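Long-range contacts in GDSL-like protein (Roseburia intestinalis L1-82, PDB 6HFZ), which removes acetyl groups from acetylated mannans as a two-domain esterase of the SGNH (GDSL-like) hydrolase superfamily: residues 99-109 with 133-144; 5-16 with 163-173. All coordinates share one frame; numbering follows the deposited sequence.

Contact 1 of 2, residues 99-109 with 133-144; sequences EPDFVIIEFSV and TKPAVLLVHNVF
Val109 lies against the chain beyond strand 136-141, its CG1 3.5 Å from Asn142 C and its CB 3.7 Å from Phe144 CE2. CG1 stands anti to the carbonyl carbon of Val109, over the peptide joining Asn142 to Val143, which leaves CG2 to rest on the CB of Asn142. Deeper in the sheet, Ile105 sends its extended CG1-CD1 arm to Val137, Ile105 CD1 meeting Val137 CG1 at 3.8 Å, while Leu139 runs beside it and points the same way. Helix 115-129 covers this face, with Tyr121 and Leu124 on Ile105. That helix links strand 102-106 to strand 136-141 in a beta-alpha-beta crossover, the building unit of the alpha/beta SGNH hydrolase fold; the strands run parallel, their directions 24° apart. Between them Ile105 N donates to Leu138 O, and Ile105 O accepts from Val140 N at 2.9 Å. On the other face Val140 CG2 packs on Ile104 CG2 (3.7 Å). The Glu106 chain, bent at chi2 (-77°), carries OE1 to within 2.9 Å of Asn142 ND2, which donates from above the carboxylate plane, 70° out of it. A water also donates to OE1 and bonds Ser108 N, Val140 O and Asn142 N; OE2 is held by Thr43. With an alanine in place of Glu106, Asn142 ND2 and this water would probably lose their shared acceptor, Thr43 its carboxylate partner, and the amide would be freer to turn. Ser108 OG meets His141 ND1 at the ring edge in a 2.8 Å hydrogen bond, and His155 is a further partner of that hydroxyl.

Contact 2 of 2, residues 5-16 with 163-173; sequences IKYENGIANRGC and NLPAVSMQSTI
Ala166 O is gripped twice, by Ala12 N at 2.9 Å and Asn13 N at 3.2 Å, both reaching it from the same face of its carbonyl plane. Two residues thus sit opposite one, a classic beta bulge in the antiparallel pairing of strands 11-13 and 166-168. Ala166 N returns a bond to a lone pair of Asn13 O at 2.9 Å; before the bulge, Ser168 N does the same to Gly10 O. Asn13 swings its amide over the Leu164 carbonyl, its chi1 of -161° turning CG away from the backbone N; ND2 donates to Leu164 O at 2.8 Å from 43° above the plane. A water joins ND2 to Asn163 OD1. Asn163, in the Schellman motif that ends helix 152-161, takes a straight bond on O from Cys16 N, 2.8 Å long. Gly15 has positive phi, and any CB there would clash with the 163-165 backbone. Arg14 O is buried without a polar partner, 3.4 Å from Pro165 CB. At the other end Ser171 OG donates to Asn9 O at 2.7 Å. Thr172 turns its hydroxyl back to Ser168 O and offers CB to Ile5 CG2 (3.8 Å), a methyl that also lies over the centre of the Tyr7 ring. Strand 11-13 forms an edge of the mixed sheet. Helix 196-215 meets it through Phe209, which touches both Ile11 and Pro165, and helix 152-161 reaches Ala12 and Asn13 with Gln152 and Arg160.

Overall arrangement
Contacts 1 and 2 lie in one mixed sheet, their centres about 13 Å apart. Across it the strands run 11-13, 166-168, 136-141, 102-106, 32-39 and 71-78, so contact 1 joins two interior strands and contact 2 adds the antiparallel edge strand. Strands 136-141 and 166-168 connect them, with His141 N probably bonded to Val167 O (2.8 Å). Along the chain the order is 5-16, 99-109, 133-144, 163-173: in contact 2 the chain returns at 163-173 to pair with the N-terminal segment, which borders the sheet on that side. Both belong to the hydrolase domain rather than the all-beta part that follows, and Glu106 of contact 1 lies near, without touching, the probable Ser-His-Asp catalytic triad.

Contact 1 of 2, residues 99-109 with 133-144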
# COMPACT_ATOMS: atom_id res chain seq x y z
N GLU A 99 2.46 -15.27 -7.02
CA GLU A 99 3.45 -16.24 -6.49
C GLU A 99 4.83 -15.60 -6.36
O GLU A 99 5.82 -16.09 -6.90
CB GLU A 99 3.52 -17.49 -7.36
CG GLU A 99 2.23 -18.29 -7.34
CD GLU A 99 2.21 -19.43 -8.36
OE1 GLU A 99 2.04 -20.58 -7.93
OE2 GLU A 99 2.36 -19.16 -9.59
N PRO A 100 4.97 -14.50 -5.60
CA PRO A 100 6.23 -13.77 -5.58
C PRO A 100 7.28 -14.56 -4.78
O PRO A 100 6.94 -15.26 -3.79
CB PRO A 100 5.84 -12.46 -4.85
CG PRO A 100 4.72 -12.91 -3.90
CD PRO A 100 3.94 -13.91 -4.74
N ASP A 101 8.55 -14.37 -5.15
CA ASP A 101 9.72 -14.97 -4.47
C ASP A 101 10.46 -13.94 -3.60
O ASP A 101 11.05 -14.27 -2.55
CB ASP A 101 10.64 -15.61 -5.50
CG ASP A 101 9.97 -16.79 -6.21
OD1 ASP A 101 9.61 -17.78 -5.50
OD2 ASP A 101 9.71 -16.68 -7.46
N PHE A 102 10.28 -12.67 -3.94
CA PHE A 102 10.87 -11.53 -3.29
C PHE A 102 9.82 -10.41 -3.32
O PHE A 102 9.21 -10.20 -4.36
CB PHE A 102 12.13 -11.12 -4.06
CG PHE A 102 12.75 -9.80 -3.64
CD1 PHE A 102 13.71 -9.76 -2.64
CD2 PHE A 102 12.44 -8.63 -4.32
CE1 PHE A 102 14.29 -8.55 -2.27
CE2 PHE A 102 13.03 -7.43 -3.97
CZ PHE A 102 13.96 -7.40 -2.94
N VAL A 103 9.57 -9.78 -2.17
CA VAL A 103 8.58 -8.73 -2.01
C VAL A 103 9.24 -7.56 -1.27
O VAL A 103 9.70 -7.76 -0.15
CB VAL A 103 7.37 -9.20 -1.18
CG1 VAL A 103 6.38 -8.05 -0.98
CG2 VAL A 103 6.70 -10.41 -1.83
N ILE A 104 9.25 -6.39 -1.90
CA ILE A 104 9.49 -5.10 -1.22
C ILE A 104 8.15 -4.52 -0.78
O ILE A 104 7.18 -4.46 -1.60
CB ILE A 104 10.27 -4.13 -2.12
CG1 ILE A 104 11.76 -4.44 -2.01
CG2 ILE A 104 9.95 -2.65 -1.75
CD1 ILE A 104 12.65 -3.74 -3.00
N ILE A 105 8.11 -4.10 0.48
CA ILE A 105 6.97 -3.45 1.02
C ILE A 105 7.33 -1.98 1.31
O ILE A 105 8.27 -1.71 2.03
CB ILE A 105 6.45 -4.16 2.28
CG1 ILE A 105 5.96 -5.57 1.99
CG2 ILE A 105 5.37 -3.32 2.93
CD1 ILE A 105 5.59 -6.33 3.20
N GLU A 106 6.57 -1.04 0.76
CA GLU A 106 6.98 0.36 0.71
C GLU A 106 5.76 1.27 0.96
O GLU A 106 5.09 1.70 0.00
CB GLU A 106 7.60 0.60 -0.67
CG GLU A 106 8.25 1.95 -0.89
CD GLU A 106 7.32 3.12 -1.15
OE1 GLU A 106 7.30 4.03 -0.26
OE2 GLU A 106 6.58 3.12 -2.19
N PHE A 107 5.50 1.55 2.25
CA PHE A 107 4.32 2.32 2.66
C PHE A 107 4.68 3.42 3.68
O PHE A 107 3.80 4.02 4.28
CB PHE A 107 3.23 1.41 3.24
CG PHE A 107 2.45 0.64 2.21
CD1 PHE A 107 1.67 1.31 1.26
CD2 PHE A 107 2.53 -0.74 2.14
CE1 PHE A 107 0.91 0.60 0.34
CE2 PHE A 107 1.85 -1.43 1.14
CZ PHE A 107 1.00 -0.77 0.28
N SER A 108 5.98 3.63 3.95
CA SER A 108 6.39 4.53 5.05
C SER A 108 6.19 6.03 4.78
O SER A 108 6.35 6.82 5.74
CB SER A 108 7.83 4.22 5.49
OG SER A 108 7.96 2.83 5.77
N VAL A 109 5.80 6.46 3.55
CA VAL A 109 5.36 7.84 3.36
C VAL A 109 3.92 7.87 2.85
O VAL A 109 3.45 8.90 2.26
CB VAL A 109 6.30 8.63 2.43
CG1 VAL A 109 7.65 8.89 3.11
CG2 VAL A 109 6.51 7.98 1.07
N THR A 133 4.19 -19.08 -0.90
CA THR A 133 5.52 -19.09 -1.50
C THR A 133 6.60 -18.66 -0.49
O THR A 133 7.80 -18.72 -0.85
CB THR A 133 5.59 -18.27 -2.79
OG1 THR A 133 5.49 -16.89 -2.42
CG2 THR A 133 4.51 -18.63 -3.79
N LYS A 134 6.23 -18.28 0.74
CA LYS A 134 7.21 -17.95 1.81
C LYS A 134 8.26 -17.00 1.24
O LYS A 134 9.47 -17.25 1.31
CB LYS A 134 7.88 -19.21 2.38
CG LYS A 134 6.91 -20.21 3.02
CD LYS A 134 6.30 -19.69 4.28
CE LYS A 134 5.55 -20.72 5.09
NZ LYS A 134 4.13 -20.75 4.66
N PRO A 135 7.82 -15.87 0.67
CA PRO A 135 8.74 -14.94 0.02
C PRO A 135 9.73 -14.26 0.98
O PRO A 135 9.42 -14.03 2.12
CB PRO A 135 7.81 -13.89 -0.58
CG PRO A 135 6.64 -13.90 0.35
CD PRO A 135 6.43 -15.37 0.67
N ALA A 136 10.93 -13.97 0.47
CA ALA A 136 11.83 -13.03 1.09
C ALA A 136 11.14 -11.66 1.07
O ALA A 136 10.56 -11.27 0.05
CB ALA A 136 13.14 -12.96 0.37
N VAL A 137 11.17 -10.99 2.22
CA VAL A 137 10.53 -9.68 2.37
C VAL A 137 11.61 -8.67 2.78
O VAL A 137 12.41 -8.95 3.68
CB VAL A 137 9.41 -9.74 3.41
CG1 VAL A 137 8.79 -8.36 3.67
CG2 VAL A 137 8.33 -10.73 3.03
N LEU A 138 11.64 -7.52 2.09
CA LEU A 138 12.50 -6.40 2.42
C LEU A 138 11.62 -5.15 2.59
O LEU A 138 10.83 -4.82 1.66
CB LEU A 138 13.51 -6.21 1.29
CG LEU A 138 14.35 -4.94 1.33
CD1 LEU A 138 15.27 -5.00 2.53
CD2 LEU A 138 15.13 -4.79 0.03
N LEU A 139 11.75 -4.47 3.73
CA LEU A 139 10.97 -3.26 3.95
C LEU A 139 11.77 -2.08 3.41
O LEU A 139 13.02 -2.00 3.58
CB LEU A 139 10.64 -3.09 5.44
CG LEU A 139 9.98 -4.27 6.13
CD1 LEU A 139 9.54 -3.89 7.51
CD2 LEU A 139 8.77 -4.80 5.37
N VAL A 140 11.09 -1.17 2.70
CA VAL A 140 11.76 0.02 2.23
C VAL A 140 11.05 1.26 2.80
O VAL A 140 9.83 1.40 2.70
CB VAL A 140 11.81 0.05 0.69
CG1 VAL A 140 12.26 1.40 0.15
CG2 VAL A 140 12.69 -1.05 0.12
N HIS A 141 11.81 2.16 3.41
CA HIS A 141 11.27 3.37 4.05
C HIS A 141 11.71 4.63 3.27
O HIS A 141 12.86 5.05 3.41
CB HIS A 141 11.77 3.49 5.51
CG HIS A 141 11.61 2.28 6.38
ND1 HIS A 141 10.37 1.74 6.68
CD2 HIS A 141 12.52 1.48 6.98
CE1 HIS A 141 10.54 0.65 7.44
NE2 HIS A 141 11.82 0.48 7.65
N ASN A 142 10.79 5.22 2.49
CA ASN A 142 11.01 6.52 1.84
C ASN A 142 10.85 7.61 2.91
O ASN A 142 10.64 7.28 4.10
CB ASN A 142 10.09 6.66 0.63
CG ASN A 142 10.66 5.94 -0.57
OD1 ASN A 142 11.77 6.25 -1.00
ND2 ASN A 142 9.96 4.94 -1.10
N VAL A 143 11.05 8.86 2.51
CA VAL A 143 11.02 9.97 3.46
C VAL A 143 10.42 11.19 2.74
O VAL A 143 10.60 11.37 1.53
CB VAL A 143 12.46 10.22 3.98
CG1 VAL A 143 13.35 10.77 2.87
CG2 VAL A 143 12.50 11.12 5.20
N PHE A 144 9.77 12.08 3.51
CA PHE A 144 9.35 13.39 3.05
C PHE A 144 10.58 14.32 3.08
O PHE A 144 11.24 14.41 4.10
CB PHE A 144 8.27 13.92 3.99
CG PHE A 144 6.89 13.40 3.71
CD1 PHE A 144 6.09 14.05 2.78
CD2 PHE A 144 6.43 12.25 4.33
CE1 PHE A 144 4.81 13.59 2.53
CE2 PHE A 144 5.15 11.79 4.05
CZ PHE A 144 4.36 12.45 3.15
O HOH W 1 9.58 -18.40 -2.72
O HOH W 2 8.29 3.67 2.22
O HOH W 3 7.48 0.45 4.24

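Contact 2 of 2, residues 5-16 with 163-173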
# COMPACT_ATOMS: atom_id res chain seq x y z
N ILE A 5 26.47 10.06 -0.19
CA ILE A 5 25.64 9.25 0.68
C ILE A 5 26.48 8.26 1.52
O ILE A 5 27.37 7.59 1.01
CB ILE A 5 24.54 8.58 -0.15
CG1 ILE A 5 23.62 9.68 -0.69
CG2 ILE A 5 23.80 7.55 0.70
CD1 ILE A 5 22.73 9.26 -1.78
N LYS A 6 26.11 8.13 2.80
CA LYS A 6 26.66 7.14 3.71
C LYS A 6 25.81 5.88 3.61
O LYS A 6 24.86 5.76 4.33
CB LYS A 6 26.68 7.70 5.13
CG LYS A 6 27.40 9.04 5.21
CD LYS A 6 27.73 9.53 6.59
CE LYS A 6 27.72 11.05 6.68
NZ LYS A 6 28.47 11.70 5.58
N TYR A 7 26.19 4.95 2.71
CA TYR A 7 25.31 3.83 2.32
C TYR A 7 25.06 2.88 3.49
O TYR A 7 23.95 2.36 3.66
CB TYR A 7 25.89 3.13 1.09
CG TYR A 7 25.48 3.82 -0.18
CD1 TYR A 7 24.24 3.59 -0.72
CD2 TYR A 7 26.25 4.82 -0.74
CE1 TYR A 7 23.82 4.23 -1.87
CE2 TYR A 7 25.83 5.49 -1.89
CZ TYR A 7 24.60 5.21 -2.44
OH TYR A 7 24.17 5.84 -3.57
N GLU A 8 26.06 2.67 4.35
CA GLU A 8 25.84 1.79 5.54
C GLU A 8 24.67 2.30 6.42
O GLU A 8 23.95 1.52 7.07
CB GLU A 8 27.14 1.69 6.35
CG GLU A 8 28.13 0.73 5.73
CD GLU A 8 27.71 -0.72 5.87
OE1 GLU A 8 27.25 -1.10 6.96
OE2 GLU A 8 27.82 -1.46 4.87
N ASN A 9 24.48 3.61 6.48
CA ASN A 9 23.43 4.22 7.32
C ASN A 9 22.03 3.93 6.74
O ASN A 9 21.03 4.21 7.40
CB ASN A 9 23.61 5.71 7.53
CG ASN A 9 24.81 6.03 8.40
OD1 ASN A 9 25.31 5.16 9.11
ND2 ASN A 9 25.26 7.28 8.37
N GLY A 10 22.00 3.35 5.53
CA GLY A 10 20.73 2.94 4.88
C GLY A 10 20.17 1.66 5.48
O GLY A 10 19.00 1.35 5.27
N ILE A 11 20.99 0.86 6.18
CA ILE A 11 20.51 -0.43 6.70
C ILE A 11 19.87 -0.17 8.06
O ILE A 11 20.54 -0.04 9.05
CB ILE A 11 21.64 -1.48 6.75
CG1 ILE A 11 22.29 -1.64 5.38
CG2 ILE A 11 21.12 -2.81 7.31
CD1 ILE A 11 23.68 -2.23 5.41
N ALA A 12 18.53 -0.07 8.07
CA ALA A 12 17.75 0.24 9.19
C ALA A 12 17.59 -1.00 10.06
O ALA A 12 17.42 -0.85 11.27
CB ALA A 12 16.38 0.74 8.75
N ASN A 13 17.57 -2.17 9.43
CA ASN A 13 17.51 -3.45 10.14
C ASN A 13 18.17 -4.50 9.24
O ASN A 13 17.81 -4.70 8.11
CB ASN A 13 16.09 -3.87 10.53
CG ASN A 13 16.06 -4.92 11.64
OD1 ASN A 13 16.77 -4.77 12.64
ND2 ASN A 13 15.30 -5.99 11.48
N ARG A 14 19.17 -5.22 9.76
CA ARG A 14 19.79 -6.25 8.94
C ARG A 14 18.81 -7.42 8.81
O ARG A 14 18.68 -8.02 7.72
CB ARG A 14 21.13 -6.69 9.57
CG ARG A 14 21.67 -7.99 8.98
CD ARG A 14 22.90 -8.57 9.70
NE ARG A 14 23.48 -9.69 8.96
CZ ARG A 14 23.08 -10.95 9.04
NH1 ARG A 14 21.99 -11.28 9.73
NH2 ARG A 14 23.79 -11.90 8.44
N GLY A 15 18.19 -7.75 9.93
CA GLY A 15 17.20 -8.83 10.01
C GLY A 15 17.83 -10.18 9.76
O GLY A 15 19.04 -10.32 9.76
N CYS A 16 16.98 -11.18 9.53
CA CYS A 16 17.43 -12.53 9.21
C CYS A 16 17.46 -12.66 7.69
O CYS A 16 16.43 -12.36 7.03
CB CYS A 16 16.50 -13.55 9.85
SG CYS A 16 16.75 -15.24 9.24
N ASN A 163 12.18 -9.81 12.49
CA ASN A 163 13.56 -9.98 12.01
C ASN A 163 13.64 -9.81 10.49
O ASN A 163 14.29 -10.61 9.78
CB ASN A 163 14.12 -11.32 12.51
CG ASN A 163 14.42 -11.25 13.99
OD1 ASN A 163 15.33 -10.54 14.40
ND2 ASN A 163 13.66 -11.94 14.82
N LEU A 164 12.99 -8.74 9.98
CA LEU A 164 13.01 -8.46 8.56
C LEU A 164 14.07 -7.44 8.22
O LEU A 164 14.23 -6.44 8.92
CB LEU A 164 11.65 -7.96 8.08
CG LEU A 164 10.49 -8.94 8.23
CD1 LEU A 164 9.18 -8.29 7.81
CD2 LEU A 164 10.74 -10.18 7.42
N PRO A 165 14.77 -7.65 7.09
CA PRO A 165 15.68 -6.62 6.58
C PRO A 165 14.90 -5.37 6.18
O PRO A 165 13.78 -5.48 5.68
CB PRO A 165 16.36 -7.28 5.38
CG PRO A 165 15.51 -8.48 5.01
CD PRO A 165 14.73 -8.85 6.26
N ALA A 166 15.52 -4.19 6.39
CA ALA A 166 14.87 -2.93 6.10
C ALA A 166 15.92 -1.90 5.68
O ALA A 166 16.99 -1.82 6.35
CB ALA A 166 14.16 -2.43 7.31
N VAL A 167 15.58 -1.10 4.68
CA VAL A 167 16.45 -0.02 4.29
C VAL A 167 15.67 1.30 4.30
O VAL A 167 14.44 1.32 4.02
CB VAL A 167 17.13 -0.29 2.94
CG1 VAL A 167 18.07 -1.48 3.03
CG2 VAL A 167 16.15 -0.46 1.80
N SER A 168 16.41 2.40 4.50
CA SER A 168 15.80 3.72 4.74
C SER A 168 16.47 4.83 3.94
O SER A 168 17.69 4.94 3.93
CB SER A 168 15.82 4.04 6.20
OG SER A 168 15.35 5.36 6.45
N MSE A 169 15.64 5.74 3.39
CA MSE A 169 16.09 6.99 2.78
C MSE A 169 16.19 8.12 3.81
O MSE A 169 16.85 9.14 3.57
CB MSE A 169 15.17 7.42 1.63
CG MSE A 169 14.80 6.24 0.72
SE MSE A 169 16.41 5.34 0.02
CE MSE A 169 15.80 3.52 0.35
N GLN A 170 15.56 7.93 4.97
CA GLN A 170 15.55 8.95 6.02
C GLN A 170 16.96 9.17 6.59
O GLN A 170 17.28 10.28 7.04
CB GLN A 170 14.56 8.56 7.11
CG GLN A 170 14.25 9.58 8.19
CD GLN A 170 13.18 9.16 9.17
OE1 GLN A 170 13.33 8.15 9.84
NE2 GLN A 170 12.13 9.97 9.34
N SER A 171 17.74 8.10 6.63
CA SER A 171 19.12 8.06 7.17
C SER A 171 20.21 8.05 6.09
O SER A 171 21.42 7.89 6.44
CB SER A 171 19.24 6.89 8.10
OG SER A 171 18.82 5.71 7.45
N THR A 172 19.85 8.24 4.81
CA THR A 172 20.82 8.25 3.72
C THR A 172 20.67 9.48 2.80
O THR A 172 21.61 10.29 2.72
CB THR A 172 20.71 7.00 2.87
OG1 THR A 172 19.32 6.82 2.54
CG2 THR A 172 21.27 5.79 3.56
N ILE A 173 19.53 9.63 2.12
CA ILE A 173 19.31 10.75 1.19
C ILE A 173 18.98 12.05 1.95
O ILE A 173 19.52 13.11 1.66
CB ILE A 173 18.20 10.40 0.18
CG1 ILE A 173 18.53 9.10 -0.57
CG2 ILE A 173 17.99 11.55 -0.78
CD1 ILE A 173 17.50 8.76 -1.64
O HOH W 4 24.03 10.05 3.82
O HOH W 5 23.69 9.21 6.63
O HOH W 6 15.63 -7.72 13.87
O HOH W 7 13.62 -12.58 7.01